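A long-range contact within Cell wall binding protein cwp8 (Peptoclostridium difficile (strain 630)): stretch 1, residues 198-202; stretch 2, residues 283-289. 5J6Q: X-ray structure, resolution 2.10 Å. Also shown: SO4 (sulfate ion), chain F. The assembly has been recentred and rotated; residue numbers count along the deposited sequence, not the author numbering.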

ATOM      1  N   GLY A 198      -0.213   7.194  -5.378  1.00 39.33           N
ATOM      2  CA  GLY A 198       0.639   7.885  -6.355  1.00 45.92           C
ATOM      3  C   GLY A 198       1.944   8.412  -5.705  1.00 47.75           C
ATOM      4  O   GLY A 198       3.030   8.361  -6.279  1.00 43.86           O
ATOM      5  N   ILE A 199       1.858   8.889  -4.449  1.00 48.70           N
ATOM      6  CA  ILE A 199       3.055   9.415  -3.780  1.00 44.90           C
ATOM      7  C   ILE A 199       3.062   9.072  -2.247  1.00 40.62           C
ATOM      8  O   ILE A 199       4.113   8.934  -1.664  1.00 42.12           O
ATOM      9  N   ARG A 200       1.911   8.873  -1.635  1.00 39.66           N
ATOM     10  CA  ARG A 200       1.862   8.480  -0.244  1.00 37.53           C
ATOM     11  C   ARG A 200       1.230   7.093  -0.018  1.00 36.80           C
ATOM     12  O   ARG A 200       0.322   6.709  -0.712  1.00 32.85           O
ATOM     13  N   LEU A 201       1.705   6.354   0.947  1.00 34.54           N
ATOM     14  CA  LEU A 201       0.966   5.148   1.271  1.00 36.38           C
ATOM     15  C   LEU A 201      -0.395   5.543   1.891  1.00 36.78           C
ATOM     16  O   LEU A 201      -0.571   6.642   2.397  1.00 35.43           O
ATOM     17  N   THR A 202      -1.394   4.631   1.859  1.00 36.26           N
ATOM     18  CA  THR A 202      -2.722   4.962   2.457  1.00 36.10           C
ATOM     19  C   THR A 202      -2.628   4.383   3.871  1.00 34.41           C
ATOM     20  O   THR A 202      -1.578   3.803   4.234  1.00 31.54           O
ATOM     21  N   GLU A 283      14.427   4.427   4.900  1.00 69.21           N
ATOM     22  CA  GLU A 283      13.581   5.589   5.152  1.00 59.89           C
ATOM     23  C   GLU A 283      12.882   5.974   3.891  1.00 49.73           C
ATOM     24  O   GLU A 283      13.538   6.095   2.868  1.00 45.68           O
ATOM     25  N   LEU A 284      11.541   6.173   3.911  1.00 46.87           N
ATOM     26  CA  LEU A 284      10.868   6.514   2.652  1.00 37.17           C
ATOM     27  C   LEU A 284      11.093   7.957   2.276  1.00 38.14           C
ATOM     28  O   LEU A 284      11.436   8.764   3.139  1.00 37.63           O
ATOM     29  N   LYS A 285      10.839   8.289   0.982  1.00 36.26           N
ATOM     30  CA  LYS A 285      10.923   9.620   0.501  1.00 36.75           C
ATOM     31  C   LYS A 285       9.635  10.466   0.996  1.00 43.97           C
ATOM     32  O   LYS A 285       9.736  11.673   1.248  1.00 41.76           O
ATOM     33  N   VAL A 286       8.470   9.825   1.109  1.00 40.99           N
ATOM     34  CA  VAL A 286       7.225  10.503   1.547  1.00 36.92           C
ATOM     35  C   VAL A 286       6.587   9.616   2.556  1.00 35.13           C
ATOM     36  O   VAL A 286       6.313   8.427   2.295  1.00 36.15           O
ATOM     37  N   GLU A 287       6.496  10.137   3.755  1.00 35.93           N
ATOM     38  CA  GLU A 287       5.899   9.416   4.912  1.00 40.16           C
ATOM     39  C   GLU A 287       4.702  10.287   5.468  1.00 34.64           C
ATOM     40  O   GLU A 287       4.817  11.524   5.453  1.00 31.27           O
ATOM     41  N   VAL A 288       3.608   9.645   5.876  1.00 33.42           N
ATOM     42  CA  VAL A 288       2.453  10.279   6.501  1.00 32.53           C
ATOM     43  C   VAL A 288       2.428   9.787   8.014  1.00 36.62           C
ATOM     44  O   VAL A 288       2.523   8.572   8.328  1.00 35.21           O
ATOM     45  N   LEU A 289       2.357  10.740   8.944  1.00 32.48           N
ATOM     46  CA  LEU A 289       2.219  10.450  10.344  1.00 24.71           C
ATOM     47  C   LEU A 289       0.713  10.910  10.646  1.00 28.20           C
ATOM     48  O   LEU A 289       0.567  12.091  10.768  1.00 28.39           O
TER

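Two stretches whose touching residues are at least 83 apart in sequence meet here without one direct hydrogen bond between them; side-chain packing and two waters do the work. The strand of stretch 2 sets the pattern. Its alternation points Val 286 and Val 288 toward stretch 1 and turns Glu 287 away, and Leu 284, ahead of the strand, also points toward it.

Val 286 is the centre, with the largest covered area. In the t rotamer both methyls face stretch 1: CG2 lies 3.9 Å from Ile 199 CG1, and CG1 lies 3.7 Å from Arg 200 CG. Its CB also sits 3.5 Å from Ile 199 O, so the branch point rests against backbone. Val 288, likewise t, brings CG2 to 3.8 Å from Arg 200 CB.

Stretch 1 has no regular strand, and its three contacting side chains leave the backbone sideways. Ile 199 is t,t, an extended form that carries CG1 alongside Val 286. Leu 201 adopts the common m,t rotamer, which brings its end nearer the other stretch, CD1 reaching 3.8 Å from CD1 of Leu 284, itself m,t. Arg 200 (m, t, m) uses its aliphatic base against the two valines while its guanidinium continues outward; there NH2 makes a weak hydrogen bond to O4 of a sulfate, 3.1 Å away and near the guanidinium plane, an ion probably from the crystallisation liquor.

Backbone polarity is met by water. Water 1 donates to both Ile 199 O and Val 286 O, each 3.1 Å from its oxygen; water 2 accepts from Leu 201 N at 2.9 Å and donates to Val 286 O at 2.6 Å. The CA-to-CB bond of Glu 287 points away from stretch 1, and its carboxylate stays within its own stretch: its OE2 accepts from Leu 284 N at 3.2 Å.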

ATOM      1  CB  ILE A 199       3.138  10.909  -4.141  1.00 41.45           C
ATOM      2  CG1 ILE A 199       4.359  11.568  -3.465  1.00 38.67           C
ATOM      3  CG2 ILE A 199       1.771  11.638  -3.751  1.00 36.07           C
ATOM      4  CD1 ILE A 199       4.737  12.905  -4.107  1.00 35.18           C
ATOM      5  CB  ARG A 200       0.984   9.477   0.518  1.00 40.50           C
ATOM      6  CG  ARG A 200       1.437  10.934   0.431  1.00 33.64           C
ATOM      7  CD  ARG A 200       0.276  11.870   0.944  1.00 35.00           C
ATOM      8  NE  ARG A 200      -0.905  11.874   0.052  1.00 35.00           N
ATOM      9  CZ  ARG A 200      -1.864  12.816   0.078  1.00 39.24           C
ATOM     10  NH1 ARG A 200      -1.794  13.849   0.915  1.00 29.05           N
ATOM     11  NH2 ARG A 200      -2.917  12.715  -0.748  1.00 37.40           N
ATOM     12  CB  LEU A 201       1.720   4.303   2.276  1.00 33.43           C
ATOM     13  CG  LEU A 201       3.088   3.761   1.730  1.00 40.26           C
ATOM     14  CD1 LEU A 201       3.967   3.262   2.968  1.00 36.77           C
ATOM     15  CD2 LEU A 201       2.815   2.607   0.746  1.00 42.26           C
ATOM     16  CB  THR A 202      -3.828   4.200   1.657  1.00 35.81           C
ATOM     17  OG1 THR A 202      -3.443   2.832   1.731  1.00 38.43           O
ATOM     18  CG2 THR A 202      -3.880   4.607   0.210  1.00 33.14           C
ATOM     19  CB  GLU A 283      14.481   6.760   5.657  1.00 59.91           C
ATOM     20  CG  GLU A 283      14.547   6.866   7.176  1.00 66.99           C
ATOM     21  CD  GLU A 283      14.970   8.267   7.631  1.00 79.49           C
ATOM     22  OE1 GLU A 283      14.120   8.987   8.217  1.00 81.23           O
ATOM     23  OE2 GLU A 283      16.149   8.644   7.393  1.00 83.43           O
ATOM     24  CB  LEU A 284       9.324   6.255   2.735  1.00 43.65           C
ATOM     25  CG  LEU A 284       8.851   4.955   3.510  1.00 51.67           C
ATOM     26  CD1 LEU A 284       7.350   4.836   3.345  1.00 53.06           C
ATOM     27  CD2 LEU A 284       9.482   3.634   2.900  1.00 57.32           C
ATOM     28  CB  LYS A 285      11.002   9.606  -1.003  1.00 35.45           C
ATOM     29  CG  LYS A 285      12.276   8.873  -1.614  1.00 49.71           C
ATOM     30  CD  LYS A 285      13.620   9.549  -1.316  1.00 64.29           C
ATOM     31  CE  LYS A 285      14.837   8.742  -1.866  1.00 73.48           C
ATOM     32  NZ  LYS A 285      15.494   7.861  -0.809  1.00 69.77           N
ATOM     33  CB  VAL A 286       6.341  10.768   0.356  1.00 36.54           C
ATOM     34  CG1 VAL A 286       5.028  11.510   0.789  1.00 32.42           C
ATOM     35  CG2 VAL A 286       7.112  11.623  -0.659  1.00 33.75           C
ATOM     36  CB  GLU A 287       6.957   9.202   6.048  1.00 34.75           C
ATOM     37  CG  GLU A 287       7.618   7.814   5.920  1.00 50.69           C
ATOM     38  CD  GLU A 287       8.846   7.578   6.844  1.00 62.48           C
ATOM     39  OE1 GLU A 287       8.918   8.194   7.908  1.00 60.93           O
ATOM     40  OE2 GLU A 287       9.744   6.737   6.486  1.00 63.26           O
ATOM     41  CB  VAL A 288       1.178   9.844   5.740  1.00 34.54           C
ATOM     42  CG1 VAL A 288      -0.080  10.519   6.311  1.00 27.33           C
ATOM     43  CG2 VAL A 288       1.334  10.169   4.278  1.00 33.00           C
ATOM     44  CB  LEU A 289       3.143  11.312  11.265  1.00 24.89           C
ATOM     45  CG  LEU A 289       4.701  10.880  11.140  1.00 37.07           C
ATOM     46  CD1 LEU A 289       5.377  11.766  12.011  1.00 23.18           C
ATOM     47  CD2 LEU A 289       4.900   9.340  11.447  1.00 26.98           C
TER
HETATM   48  S   SO4 F 705      -6.368  14.514  -2.936  1.00102.56           S
HETATM   49  O1  SO4 F 705      -6.443  13.620  -4.117  1.00102.81           O
HETATM   50  O2  SO4 F 705      -6.438  15.917  -3.327  1.00 98.94           O
HETATM   51  O3  SO4 F 705      -7.490  14.252  -2.031  1.00105.64           O
HETATM   52  O4  SO4 F 705      -5.140  14.212  -2.253  1.00102.70           O
HETATM   53  O   HOH W   1       5.461   6.612  -0.049  1.00 53.00           O
HETATM   54  O   HOH W   2       3.923   7.363   2.561  1.00 40.10           O